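Local coordinates for protein 11S globulin (Wrightia tinctoria, PDB 5WXU) that probably serves as a hexameric seed storage protein, acting as a nutrient reservoir, and binds the plant hormone auxin (indole-3-acetic acid), at residues Val425-Pro430 with Asn451-Thr456; Val433-Asn436 with Thr441-Glu444; Glu336-Tyr339 with Met343-Pro346. All blocks are in the same frame, centred on the assembly; numbering follows the deposited sequence.

Contact 1. Residues Val425-Pro430 with Asn451-Thr456; sequences VIRAVP and NREEIT
Arg427 and Glu453 meet across this contact in a salt bridge that joins a short, weakly bonded helical turn to the loop following helix 442-450. The link runs through a single guanidinium nitrogen: Glu453 OE2 sits at the edge of the guanidinium, near its plane, 2.6 Å from Arg427 NH2. The hydrogen bond is nevertheless weak, because the N-H...O angle is only 127°, and the guanidinium and carboxylate planes stand 66° apart. The arginine reaches across on a chain extended from CG to NE, whereas Glu453, whose CB points away from the helix, doubles back through its bent chi2 (-58°). Arg427 was modelled in two conformers, and this account follows one.

Water adds a second, indirect connection. Arg427 NH1 donates to water 1 at 2.7 Å, and that water donates in turn to Glu453 OE1 at 2.8 Å. The direct bond thus goes from NH2 to OE2, with Glu453 OE1 3.0 Å from the same Arg427 NH2, and the water adds a route from NH1 to OE1.

Within 451-456, a further ion pair joins Arg452 NH1 to Glu454 OE2 at 2.9 Å. Arg452 also donates from NH2 to the carbonyl of Arg236 in a neighbouring subunit. Phe127 of a third subunit packs against Glu453, so the loop lies among three copies of the protein.

Arg427 is known to bind auxin in this protein, although its site has no auxin in this chain; the nearest atoms of its side chain and a bound indole-3-acetic acid are about 7 Å apart. Glu453 would then be a second-shell partner, and may help to orient the guanidinium and partly balance its charge, but the poorly aligned bond, the water bridge and the second conformer are consistent with some retained mobility.

Contact 2. Residues Val433-Asn436 with Thr441-Glu444; sequences VWIN and TQDE
Ile435 reaches across to the first turn of the next helix with the end of its longer branch, and the contact rests on van der Waals packing, with no hydrogen bond across it. Its CD1 lies 3.9 Å from Gln442 CA and 4.2 Å from Gln442 CG, so the methyl rests on the base of the glutamine side chain and touches none of its polar atoms. Just behind it, Ile435 CG1 passes 4.2 Å from the carbonyl oxygen of Thr441. The branch gets there because CG1 stands opposite the carbonyl carbon (chi1 -77°) and the chain then runs on nearly extended to CD1.

The next shell explains why Gln442 presents its aliphatic part. Its CB points away from Ile435, the chain beyond CG is extended, and the amide OE1 accepts a hydrogen bond from Arg446, one turn further along the same helix. Thr143 of a neighbouring subunit packs on both Ile435 and Gln442, covering the pair from outside the chain.

Further out, the helix start is fixed by a reciprocal exchange. Thr441 N donates to Glu444 OE1 at 2.9 Å in an almost straight bond (175°), using the anti lone pair of that oxygen, while Glu444 N returns a weak bond to Thr441 OG1 at 3.4 Å. The other carboxylate oxygen, OE2, makes a salt bridge with Lys247 of the neighbouring subunit; the lysine and the helix start would both be expected to favour a charged glutamate.

Thr441 as N-cap with Glu444 is a classic capping box, here opening the second of two consecutive helices, 431-438 and 442-450, in the extended helical region of 11S globulins.

Contact 3. Residues Glu336-Tyr339 with Met343-Pro346; sequences EYLY and MIVP
Leu338 and Ile344 form the apolar heart of this buried contact, their side chains crossing at about a right angle. Leu338 CD2 abuts Ile344 CD1 at 3.8 Å, methyl against methyl, while the other leucine methyl, CD1, lies 4.1 Å from Ile344 CG1. The two branches of Leu338 therefore meet different parts of the same chain. Leu338 CD2 also lies 3.9 Å from the carbonyl oxygen of Met343, so the leucine packs on backbone as well as side chain. Val457, on a strand near the C terminus, touches both Leu338 and Ile344.

No hydrogen bond joins the two segments, and their strand axes approach to 8.2 Å at an angle of 115°. The strands are steeply inclined to one another, as where the chain passes from one sheet of a barrel to the other: strand 332-338 belongs to one antiparallel sheet, strand 343-349 to the other, and a short loop carries the chain between them. The two sheets make up the beta-barrel of the C-terminal cupin domain, with Leu338 and Ile344 packed between them.

The remaining contact sets a carboxylate against hydrocarbon. Ile344 CG1 is 3.8 Å from both Glu336 OE1 and Glu336 OE2, equidistant from the two oxygens. Ile344 brings this branch round by turning CG1 opposite its carbonyl carbon (chi1 -62°), and the further bend at chi2 (-65°) carries CD1 to the leucine. Glu336 comes in on an extended chain, and any charge on it would be partly balanced by the weak, long ion pair of OE1 with Lys396 NZ. Met343, whose CB points away from 336-339, packs against Phe233 of a neighbouring subunit.

How the contacts relate
Following the chain from its N terminus, contact 3 comes first, closing a tight loop of three residues as strand 332-338 gives way to strand 343-349 and the two sheets of the C-terminal cupin meet. Contact 1 opens later, at helix 425-428, and closes a much longer, mainly helical excursion at 451-456. Contact 2 falls within that excursion and joins its two successive helices, 431-438 and 442-450; no loops cross. Contacts 1 and 2 touch where Trp434 NE1 meets Ile426 O. The returning chain then rejoins the barrel, Thr456 O facing Val345 N at 2.8 Å, which connects contact 1 to contact 3. Contacts 2 and 3 remain separate, yet all three touch the same neighbouring subunit.

Contact 1. Residues Val425-Pro430 with Asn451-Thr456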
ATOM      1  N   VAL B 425      -3.411 -16.937  26.012  1.00 18.22           N
ATOM      2  CA  VAL B 425      -2.234 -17.698  25.582  1.00 19.50           C
ATOM      3  C   VAL B 425      -2.180 -19.066  26.307  1.00 18.44           C
ATOM      4  O   VAL B 425      -1.725 -20.024  25.747  1.00 18.83           O
ATOM      5  CB  VAL B 425      -0.998 -16.812  25.773  1.00 23.42           C
ATOM      6  CG1 VAL B 425      -0.757 -16.513  27.209  1.00 24.45           C
ATOM      7  CG2 VAL B 425       0.212 -17.515  25.220  1.00 33.83           C
ATOM      8  N   ILE B 426      -2.700 -19.148  27.521  1.00 19.24           N
ATOM      9  CA  ILE B 426      -2.759 -20.466  28.239  1.00 19.48           C
ATOM     10  C   ILE B 426      -3.588 -21.483  27.421  1.00 17.97           C
ATOM     11  O   ILE B 426      -3.127 -22.642  27.126  1.00 18.10           O
ATOM     12  CB  ILE B 426      -3.312 -20.246  29.656  1.00 20.43           C
ATOM     13  CG1 ILE B 426      -2.483 -19.223  30.442  1.00 22.70           C
ATOM     14  CG2 ILE B 426      -3.576 -21.558  30.329  1.00 22.59           C
ATOM     15  CD1 ILE B 426      -1.015 -19.484  30.519  1.00 24.88           C
ATOM     16  N   ARG B 427      -4.729 -21.066  26.903  1.00 18.93           N
ATOM     17  CA  ARG B 427      -5.598 -21.913  26.087  0.62 18.64           C
ATOM     18  C   ARG B 427      -4.916 -22.393  24.813  1.00 19.02           C
ATOM     19  O   ARG B 427      -5.131 -23.500  24.376  1.00 19.49           O
ATOM     20  CB  ARG B 427      -6.893 -21.216  25.672  0.62 19.27           C
ATOM     21  CG  ARG B 427      -7.894 -20.909  26.787  0.62 20.63           C
ATOM     22  CD  ARG B 427      -9.247 -20.605  26.185  0.62 20.66           C
ATOM     23  NE  ARG B 427     -10.254 -20.587  27.251  0.62 22.25           N
ATOM     24  CZ  ARG B 427     -11.487 -21.058  27.154  0.62 25.47           C
ATOM     25  NH1 ARG B 427     -11.947 -21.624  26.052  0.62 27.46           N
ATOM     26  NH2 ARG B 427     -12.279 -21.002  28.232  0.62 25.22           N
ATOM     27  N   ALA B 428      -4.122 -21.501  24.204  1.00 17.16           N
ATOM     28  CA  ALA B 428      -3.508 -21.750  22.928  1.00 17.25           C
ATOM     29  C   ALA B 428      -2.385 -22.728  22.957  1.00 18.55           C
ATOM     30  O   ALA B 428      -2.008 -23.242  21.903  1.00 19.78           O
ATOM     31  CB  ALA B 428      -3.085 -20.424  22.302  1.00 18.40           C
ATOM     32  N   VAL B 429      -1.763 -22.910  24.137  1.00 18.16           N
ATOM     33  CA  VAL B 429      -0.669 -23.834  24.306  1.00 20.27           C
ATOM     34  C   VAL B 429      -1.215 -25.253  24.691  1.00 20.10           C
ATOM     35  O   VAL B 429      -2.188 -25.355  25.432  1.00 20.65           O
ATOM     36  CB  VAL B 429       0.309 -23.235  25.362  1.00 19.20           C
ATOM     37  CG1 VAL B 429       1.392 -24.225  25.847  1.00 20.30           C
ATOM     38  CG2 VAL B 429       0.961 -21.939  24.802  1.00 18.12           C
ATOM     39  N   PRO B 430      -0.594 -26.325  24.179  1.00 19.09           N
ATOM     40  CA  PRO B 430      -1.026 -27.671  24.595  1.00 19.51           C
ATOM     41  C   PRO B 430      -1.068 -27.816  26.094  1.00 18.71           C
ATOM     42  O   PRO B 430      -0.163 -27.343  26.782  1.00 20.68           O
ATOM     43  CB  PRO B 430       0.000 -28.573  23.933  1.00 19.64           C
ATOM     44  CG  PRO B 430       0.447 -27.821  22.706  1.00 18.34           C
ATOM     45  CD  PRO B 430       0.530 -26.403  23.225  1.00 21.01           C
ATOM     46  N   ASN B 451     -11.450 -22.184  33.625  1.00 22.50           N
ATOM     47  CA  ASN B 451     -12.283 -21.714  34.755  1.00 24.25           C
ATOM     48  C   ASN B 451     -12.923 -20.347  34.481  1.00 24.79           C
ATOM     49  O   ASN B 451     -14.067 -20.130  34.851  1.00 30.13           O
ATOM     50  CB  ASN B 451     -11.522 -21.687  36.119  1.00 25.77           C
ATOM     51  CG  ASN B 451     -11.521 -23.064  36.854  1.00 25.66           C
ATOM     52  OD1 ASN B 451     -11.958 -24.041  36.312  1.00 25.20           O
ATOM     53  ND2 ASN B 451     -11.060 -23.094  38.111  1.00 23.18           N
ATOM     54  N   ARG B 452     -12.204 -19.454  33.824  1.00 23.36           N
ATOM     55  CA  ARG B 452     -12.792 -18.195  33.335  1.00 23.93           C
ATOM     56  C   ARG B 452     -13.173 -18.306  31.849  1.00 24.22           C
ATOM     57  O   ARG B 452     -12.291 -18.487  30.986  1.00 24.02           O
ATOM     58  CB  ARG B 452     -11.825 -17.059  33.550  1.00 27.03           C
ATOM     59  CG  ARG B 452     -11.583 -16.806  35.041  1.00 29.00           C
ATOM     60  CD  ARG B 452     -12.749 -16.038  35.600  1.00 28.43           C
ATOM     61  NE  ARG B 452     -12.291 -15.260  36.694  1.00 36.22           N
ATOM     62  CZ  ARG B 452     -12.955 -14.256  37.227  1.00 28.53           C
ATOM     63  NH1 ARG B 452     -14.174 -13.918  36.807  1.00 26.41           N
ATOM     64  NH2 ARG B 452     -12.386 -13.659  38.231  1.00 34.21           N
ATOM     65  N   GLU B 453     -14.466 -18.163  31.577  1.00 23.27           N
ATOM     66  CA  GLU B 453     -15.017 -18.240  30.239  1.00 25.93           C
ATOM     67  C   GLU B 453     -15.218 -16.869  29.609  1.00 24.10           C
ATOM     68  O   GLU B 453     -15.616 -16.771  28.489  1.00 25.48           O
ATOM     69  CB  GLU B 453     -16.337 -19.049  30.229  1.00 33.47           C
ATOM     70  CG  GLU B 453     -16.085 -20.567  30.378  1.00 37.77           C
ATOM     71  CD  GLU B 453     -15.161 -21.144  29.271  1.00 45.13           C
ATOM     72  OE1 GLU B 453     -15.302 -20.736  28.064  1.00 43.63           O
ATOM     73  OE2 GLU B 453     -14.265 -21.977  29.606  1.00 39.08           O
ATOM     74  N   GLU B 454     -14.896 -15.819  30.339  1.00 22.90           N
ATOM     75  CA  GLU B 454     -15.014 -14.457  29.818  1.00 22.79           C
ATOM     76  C   GLU B 454     -13.924 -14.214  28.795  1.00 20.94           C
ATOM     77  O   GLU B 454     -12.929 -14.870  28.813  1.00 19.99           O
ATOM     78  CB  GLU B 454     -14.833 -13.384  30.898  1.00 20.91           C
ATOM     79  CG  GLU B 454     -15.870 -13.440  32.039  1.00 22.44           C
ATOM     80  CD  GLU B 454     -15.380 -14.177  33.311  1.00 25.20           C
ATOM     81  OE1 GLU B 454     -14.689 -15.205  33.243  1.00 22.37           O
ATOM     82  OE2 GLU B 454     -15.686 -13.681  34.392  1.00 26.09           O
ATOM     83  N   ILE B 455     -14.135 -13.192  27.971  1.00 17.65           N
ATOM     84  CA  ILE B 455     -13.043 -12.536  27.214  1.00 18.19           C
ATOM     85  C   ILE B 455     -12.827 -11.177  27.818  1.00 18.33           C
ATOM     86  O   ILE B 455     -13.770 -10.355  27.851  1.00 18.07           O
ATOM     87  CB  ILE B 455     -13.396 -12.374  25.720  1.00 17.82           C
ATOM     88  CG1 ILE B 455     -13.458 -13.756  25.067  1.00 19.78           C
ATOM     89  CG2 ILE B 455     -12.389 -11.513  25.017  1.00 19.35           C
ATOM     90  CD1 ILE B 455     -13.900 -13.808  23.569  1.00 21.84           C
ATOM     91  N   THR B 456     -11.578 -10.944  28.238  1.00 19.18           N
ATOM     92  CA  THR B 456     -11.051  -9.645  28.685  1.00 19.89           C
ATOM     93  C   THR B 456     -11.635  -9.002  29.940  1.00 20.68           C
ATOM     94  O   THR B 456     -10.844  -8.620  30.857  1.00 22.57           O
ATOM     95  CB  THR B 456     -11.098  -8.633  27.512  1.00 21.84           C
ATOM     96  OG1 THR B 456     -10.281  -9.148  26.449  1.00 22.70           O
ATOM     97  CG2 THR B 456     -10.648  -7.241  27.906  1.00 21.30           C
TER
HETATM   98  O   HOH W   1     -14.482 -22.626  26.216  1.00 43.09           O

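Contact 2. Residues Val433-Asn436 with Thr441-Glu444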
ATOM      1  N   VAL B 433       2.099 -29.114  27.748  1.00 21.87           N
ATOM      2  CA  VAL B 433       3.198 -28.155  27.982  1.00 19.22           C
ATOM      3  C   VAL B 433       3.088 -27.568  29.381  1.00 19.74           C
ATOM      4  O   VAL B 433       4.102 -27.530  30.099  1.00 20.15           O
ATOM      5  CB  VAL B 433       3.243 -27.018  26.909  1.00 21.97           C
ATOM      6  CG1 VAL B 433       4.189 -25.887  27.263  1.00 22.64           C
ATOM      7  CG2 VAL B 433       3.642 -27.570  25.563  1.00 22.88           C
ATOM      8  N   TRP B 434       1.891 -27.159  29.785  1.00 20.88           N
ATOM      9  CA  TRP B 434       1.706 -26.547  31.118  1.00 19.72           C
ATOM     10  C   TRP B 434       1.845 -27.632  32.206  1.00 18.79           C
ATOM     11  O   TRP B 434       2.374 -27.356  33.255  1.00 21.42           O
ATOM     12  CB  TRP B 434       0.374 -25.894  31.200  1.00 21.19           C
ATOM     13  CG  TRP B 434       0.134 -24.792  30.152  1.00 18.91           C
ATOM     14  CD1 TRP B 434      -0.998 -24.646  29.399  1.00 21.32           C
ATOM     15  CD2 TRP B 434       0.961 -23.664  29.853  1.00 20.58           C
ATOM     16  NE1 TRP B 434      -0.936 -23.502  28.637  1.00 19.56           N
ATOM     17  CE2 TRP B 434       0.285 -22.903  28.848  1.00 19.77           C
ATOM     18  CE3 TRP B 434       2.227 -23.261  30.268  1.00 21.37           C
ATOM     19  CZ2 TRP B 434       0.814 -21.728  28.315  1.00 21.19           C
ATOM     20  CZ3 TRP B 434       2.804 -22.087  29.695  1.00 20.87           C
ATOM     21  CH2 TRP B 434       2.072 -21.318  28.742  1.00 19.35           C
ATOM     22  N   ILE B 435       1.359 -28.818  31.910  1.00 22.26           N
ATOM     23  CA  ILE B 435       1.534 -29.954  32.878  1.00 22.18           C
ATOM     24  C   ILE B 435       3.006 -30.077  33.243  1.00 24.66           C
ATOM     25  O   ILE B 435       3.355 -30.079  34.435  1.00 21.50           O
ATOM     26  CB  ILE B 435       0.981 -31.265  32.316  1.00 21.41           C
ATOM     27  CG1 ILE B 435      -0.556 -31.264  32.412  1.00 21.48           C
ATOM     28  CG2 ILE B 435       1.664 -32.509  32.985  1.00 23.24           C
ATOM     29  CD1 ILE B 435      -1.226 -32.224  31.460  1.00 24.24           C
ATOM     30  N   ASN B 436       3.879 -30.104  32.228  1.00 22.31           N
ATOM     31  CA  ASN B 436       5.294 -30.231  32.438  1.00 21.66           C
ATOM     32  C   ASN B 436       6.018 -29.011  32.956  1.00 22.99           C
ATOM     33  O   ASN B 436       6.917 -29.107  33.829  1.00 23.82           O
ATOM     34  CB  ASN B 436       5.961 -30.770  31.187  1.00 23.51           C
ATOM     35  CG  ASN B 436       5.679 -32.228  30.983  1.00 24.76           C
ATOM     36  OD1 ASN B 436       6.403 -33.099  31.544  1.00 25.30           O
ATOM     37  ND2 ASN B 436       4.648 -32.546  30.184  1.00 25.93           N
ATOM     38  N   THR B 441      -1.129 -31.462  37.552  1.00 23.09           N
ATOM     39  CA  THR B 441      -1.848 -32.556  37.041  1.00 24.55           C
ATOM     40  C   THR B 441      -2.694 -32.064  35.907  1.00 27.74           C
ATOM     41  O   THR B 441      -2.988 -30.820  35.763  1.00 25.06           O
ATOM     42  CB  THR B 441      -2.763 -33.204  38.174  1.00 26.29           C
ATOM     43  OG1 THR B 441      -3.678 -32.212  38.637  1.00 23.98           O
ATOM     44  CG2 THR B 441      -1.920 -33.670  39.353  1.00 27.06           C
ATOM     45  N   GLN B 442      -3.139 -33.034  35.102  1.00 27.45           N
ATOM     46  CA  GLN B 442      -4.070 -32.743  34.017  1.00 30.49           C
ATOM     47  C   GLN B 442      -5.273 -31.895  34.438  1.00 28.60           C
ATOM     48  O   GLN B 442      -5.654 -30.956  33.716  1.00 23.58           O
ATOM     49  CB  GLN B 442      -4.536 -34.045  33.362  1.00 33.69           C
ATOM     50  CG  GLN B 442      -5.046 -33.861  31.967  1.00 37.38           C
ATOM     51  CD  GLN B 442      -5.435 -35.169  31.331  1.00 41.81           C
ATOM     52  OE1 GLN B 442      -6.386 -35.215  30.556  1.00 41.66           O
ATOM     53  NE2 GLN B 442      -4.716 -36.253  31.677  1.00 40.06           N
ATOM     54  N   ASP B 443      -5.905 -32.215  35.610  1.00 28.79           N
ATOM     55  CA  ASP B 443      -7.089 -31.500  36.007  1.00 28.53           C
ATOM     56  C   ASP B 443      -6.780 -30.066  36.443  1.00 23.64           C
ATOM     57  O   ASP B 443      -7.562 -29.105  36.178  1.00 26.53           O
ATOM     58  CB  ASP B 443      -7.866 -32.266  37.108  1.00 34.33           C
ATOM     59  CG  ASP B 443      -8.616 -33.503  36.559  1.00 47.08           C
ATOM     60  OD1 ASP B 443      -9.253 -33.429  35.458  1.00 53.47           O
ATOM     61  OD2 ASP B 443      -8.599 -34.550  37.259  1.00 58.61           O
ATOM     62  N   GLU B 444      -5.630 -29.886  37.070  1.00 24.13           N
ATOM     63  CA  GLU B 444      -5.160 -28.554  37.507  1.00 22.37           C
ATOM     64  C   GLU B 444      -4.927 -27.647  36.249  1.00 23.95           C
ATOM     65  O   GLU B 444      -5.310 -26.480  36.209  1.00 24.19           O
ATOM     66  CB  GLU B 444      -3.893 -28.638  38.255  1.00 23.85           C
ATOM     67  CG  GLU B 444      -4.096 -29.102  39.698  1.00 26.23           C
ATOM     68  CD  GLU B 444      -2.802 -29.310  40.417  1.00 26.17           C
ATOM     69  OE1 GLU B 444      -1.958 -30.043  39.881  1.00 29.85           O
ATOM     70  OE2 GLU B 444      -2.577 -28.697  41.472  1.00 28.35           O
TER

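Contact 3. Residues Glu336-Tyr339 with Met343-Pro346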
ATOM      1  N   GLU B 336     -11.847   2.054  29.368  1.00 16.18           N
ATOM      2  CA  GLU B 336     -12.259   0.862  30.096  1.00 17.67           C
ATOM      3  C   GLU B 336     -13.092   1.318  31.271  1.00 18.34           C
ATOM      4  O   GLU B 336     -12.752   2.275  31.979  1.00 20.34           O
ATOM      5  CB  GLU B 336     -11.055   0.085  30.623  1.00 19.92           C
ATOM      6  CG  GLU B 336     -10.081  -0.436  29.595  1.00 22.22           C
ATOM      7  CD  GLU B 336      -8.904  -1.158  30.265  1.00 34.98           C
ATOM      8  OE1 GLU B 336      -8.562  -0.791  31.393  1.00 33.70           O
ATOM      9  OE2 GLU B 336      -8.328  -2.083  29.658  1.00 39.96           O
ATOM     10  N   TYR B 337     -14.236   0.665  31.444  1.00 21.48           N
ATOM     11  CA  TYR B 337     -15.153   0.922  32.559  1.00 20.84           C
ATOM     12  C   TYR B 337     -15.342  -0.405  33.289  1.00 22.69           C
ATOM     13  O   TYR B 337     -15.805  -1.369  32.736  1.00 20.70           O
ATOM     14  CB  TYR B 337     -16.451   1.553  32.084  1.00 22.76           C
ATOM     15  CG  TYR B 337     -17.301   1.939  33.231  1.00 29.43           C
ATOM     16  CD1 TYR B 337     -17.020   3.101  33.974  1.00 41.80           C
ATOM     17  CD2 TYR B 337     -18.308   1.102  33.658  1.00 39.29           C
ATOM     18  CE1 TYR B 337     -17.766   3.438  35.119  1.00 47.05           C
ATOM     19  CE2 TYR B 337     -19.062   1.408  34.782  1.00 46.00           C
ATOM     20  CZ  TYR B 337     -18.803   2.577  35.502  1.00 55.17           C
ATOM     21  OH  TYR B 337     -19.604   2.848  36.584  1.00 61.71           O
ATOM     22  N   LEU B 338     -14.963  -0.425  34.560  1.00 19.83           N
ATOM     23  CA  LEU B 338     -15.154  -1.567  35.410  1.00 19.83           C
ATOM     24  C   LEU B 338     -16.148  -1.269  36.495  1.00 21.60           C
ATOM     25  O   LEU B 338     -16.055  -0.280  37.196  1.00 18.51           O
ATOM     26  CB  LEU B 338     -13.841  -2.038  36.038  1.00 22.67           C
ATOM     27  CG  LEU B 338     -12.797  -2.533  35.039  1.00 21.76           C
ATOM     28  CD1 LEU B 338     -11.494  -2.803  35.763  1.00 25.76           C
ATOM     29  CD2 LEU B 338     -13.283  -3.761  34.290  1.00 21.76           C
ATOM     30  N   TYR B 339     -17.090  -2.203  36.632  1.00 20.71           N
ATOM     31  CA  TYR B 339     -17.946  -2.219  37.790  1.00 23.37           C
ATOM     32  C   TYR B 339     -17.203  -2.539  39.057  1.00 22.01           C
ATOM     33  O   TYR B 339     -16.090  -3.073  39.075  1.00 20.83           O
ATOM     34  CB  TYR B 339     -19.106  -3.180  37.582  1.00 26.21           C
ATOM     35  CG  TYR B 339     -20.080  -2.743  36.507  1.00 31.43           C
ATOM     36  CD1 TYR B 339     -20.862  -1.604  36.688  1.00 40.63           C
ATOM     37  CD2 TYR B 339     -20.251  -3.448  35.358  1.00 37.05           C
ATOM     38  CE1 TYR B 339     -21.754  -1.188  35.716  1.00 47.79           C
ATOM     39  CE2 TYR B 339     -21.146  -3.057  34.369  1.00 38.80           C
ATOM     40  CZ  TYR B 339     -21.883  -1.926  34.530  1.00 47.92           C
ATOM     41  OH  TYR B 339     -22.761  -1.552  33.522  1.00 56.30           O
ATOM     42  N   MET B 343     -12.470  -7.026  37.037  1.00 19.74           N
ATOM     43  CA  MET B 343     -11.056  -7.022  36.621  1.00 20.21           C
ATOM     44  C   MET B 343     -10.981  -6.997  35.099  1.00 21.66           C
ATOM     45  O   MET B 343     -11.947  -7.393  34.399  1.00 19.43           O
ATOM     46  CB  MET B 343     -10.333  -8.275  37.092  1.00 24.10           C
ATOM     47  CG  MET B 343     -10.176  -8.277  38.601  1.00 27.60           C
ATOM     48  SD  MET B 343      -9.523  -9.917  39.004  1.00 33.92           S
ATOM     49  CE  MET B 343      -8.217  -9.527  40.124  1.00 39.11           C
ATOM     50  N   ILE B 344      -9.882  -6.425  34.609  1.00 20.14           N
ATOM     51  CA  ILE B 344      -9.449  -6.730  33.265  1.00 21.42           C
ATOM     52  C   ILE B 344      -8.502  -7.914  33.401  1.00 20.41           C
ATOM     53  O   ILE B 344      -7.687  -7.995  34.361  1.00 21.27           O
ATOM     54  CB  ILE B 344      -8.732  -5.541  32.596  1.00 22.46           C
ATOM     55  CG1 ILE B 344      -9.642  -4.313  32.433  1.00 26.26           C
ATOM     56  CG2 ILE B 344      -8.275  -5.911  31.203  1.00 22.94           C
ATOM     57  CD1 ILE B 344     -10.819  -4.457  31.508  1.00 24.67           C
ATOM     58  N   VAL B 345      -8.534  -8.839  32.443  1.00 20.23           N
ATOM     59  CA  VAL B 345      -7.635  -9.985  32.496  1.00 19.10           C
ATOM     60  C   VAL B 345      -6.187  -9.534  32.594  1.00 20.55           C
ATOM     61  O   VAL B 345      -5.817  -8.531  32.012  1.00 19.47           O
ATOM     62  CB  VAL B 345      -7.834 -10.948  31.314  1.00 20.07           C
ATOM     63  CG1 VAL B 345      -9.233 -11.557  31.381  1.00 22.42           C
ATOM     64  CG2 VAL B 345      -7.578 -10.285  29.998  1.00 21.58           C
ATOM     65  N   PRO B 346      -5.345 -10.256  33.357  1.00 20.63           N
ATOM     66  CA  PRO B 346      -3.921 -10.035  33.316  1.00 21.10           C
ATOM     67  C   PRO B 346      -3.397 -10.210  31.874  1.00 21.01           C
ATOM     68  O   PRO B 346      -3.864 -11.115  31.128  1.00 18.98           O
ATOM     69  CB  PRO B 346      -3.340 -11.148  34.159  1.00 21.38           C
ATOM     70  CG  PRO B 346      -4.443 -12.003  34.559  1.00 24.29           C
ATOM     71  CD  PRO B 346      -5.716 -11.421  34.189  1.00 21.47           C
TER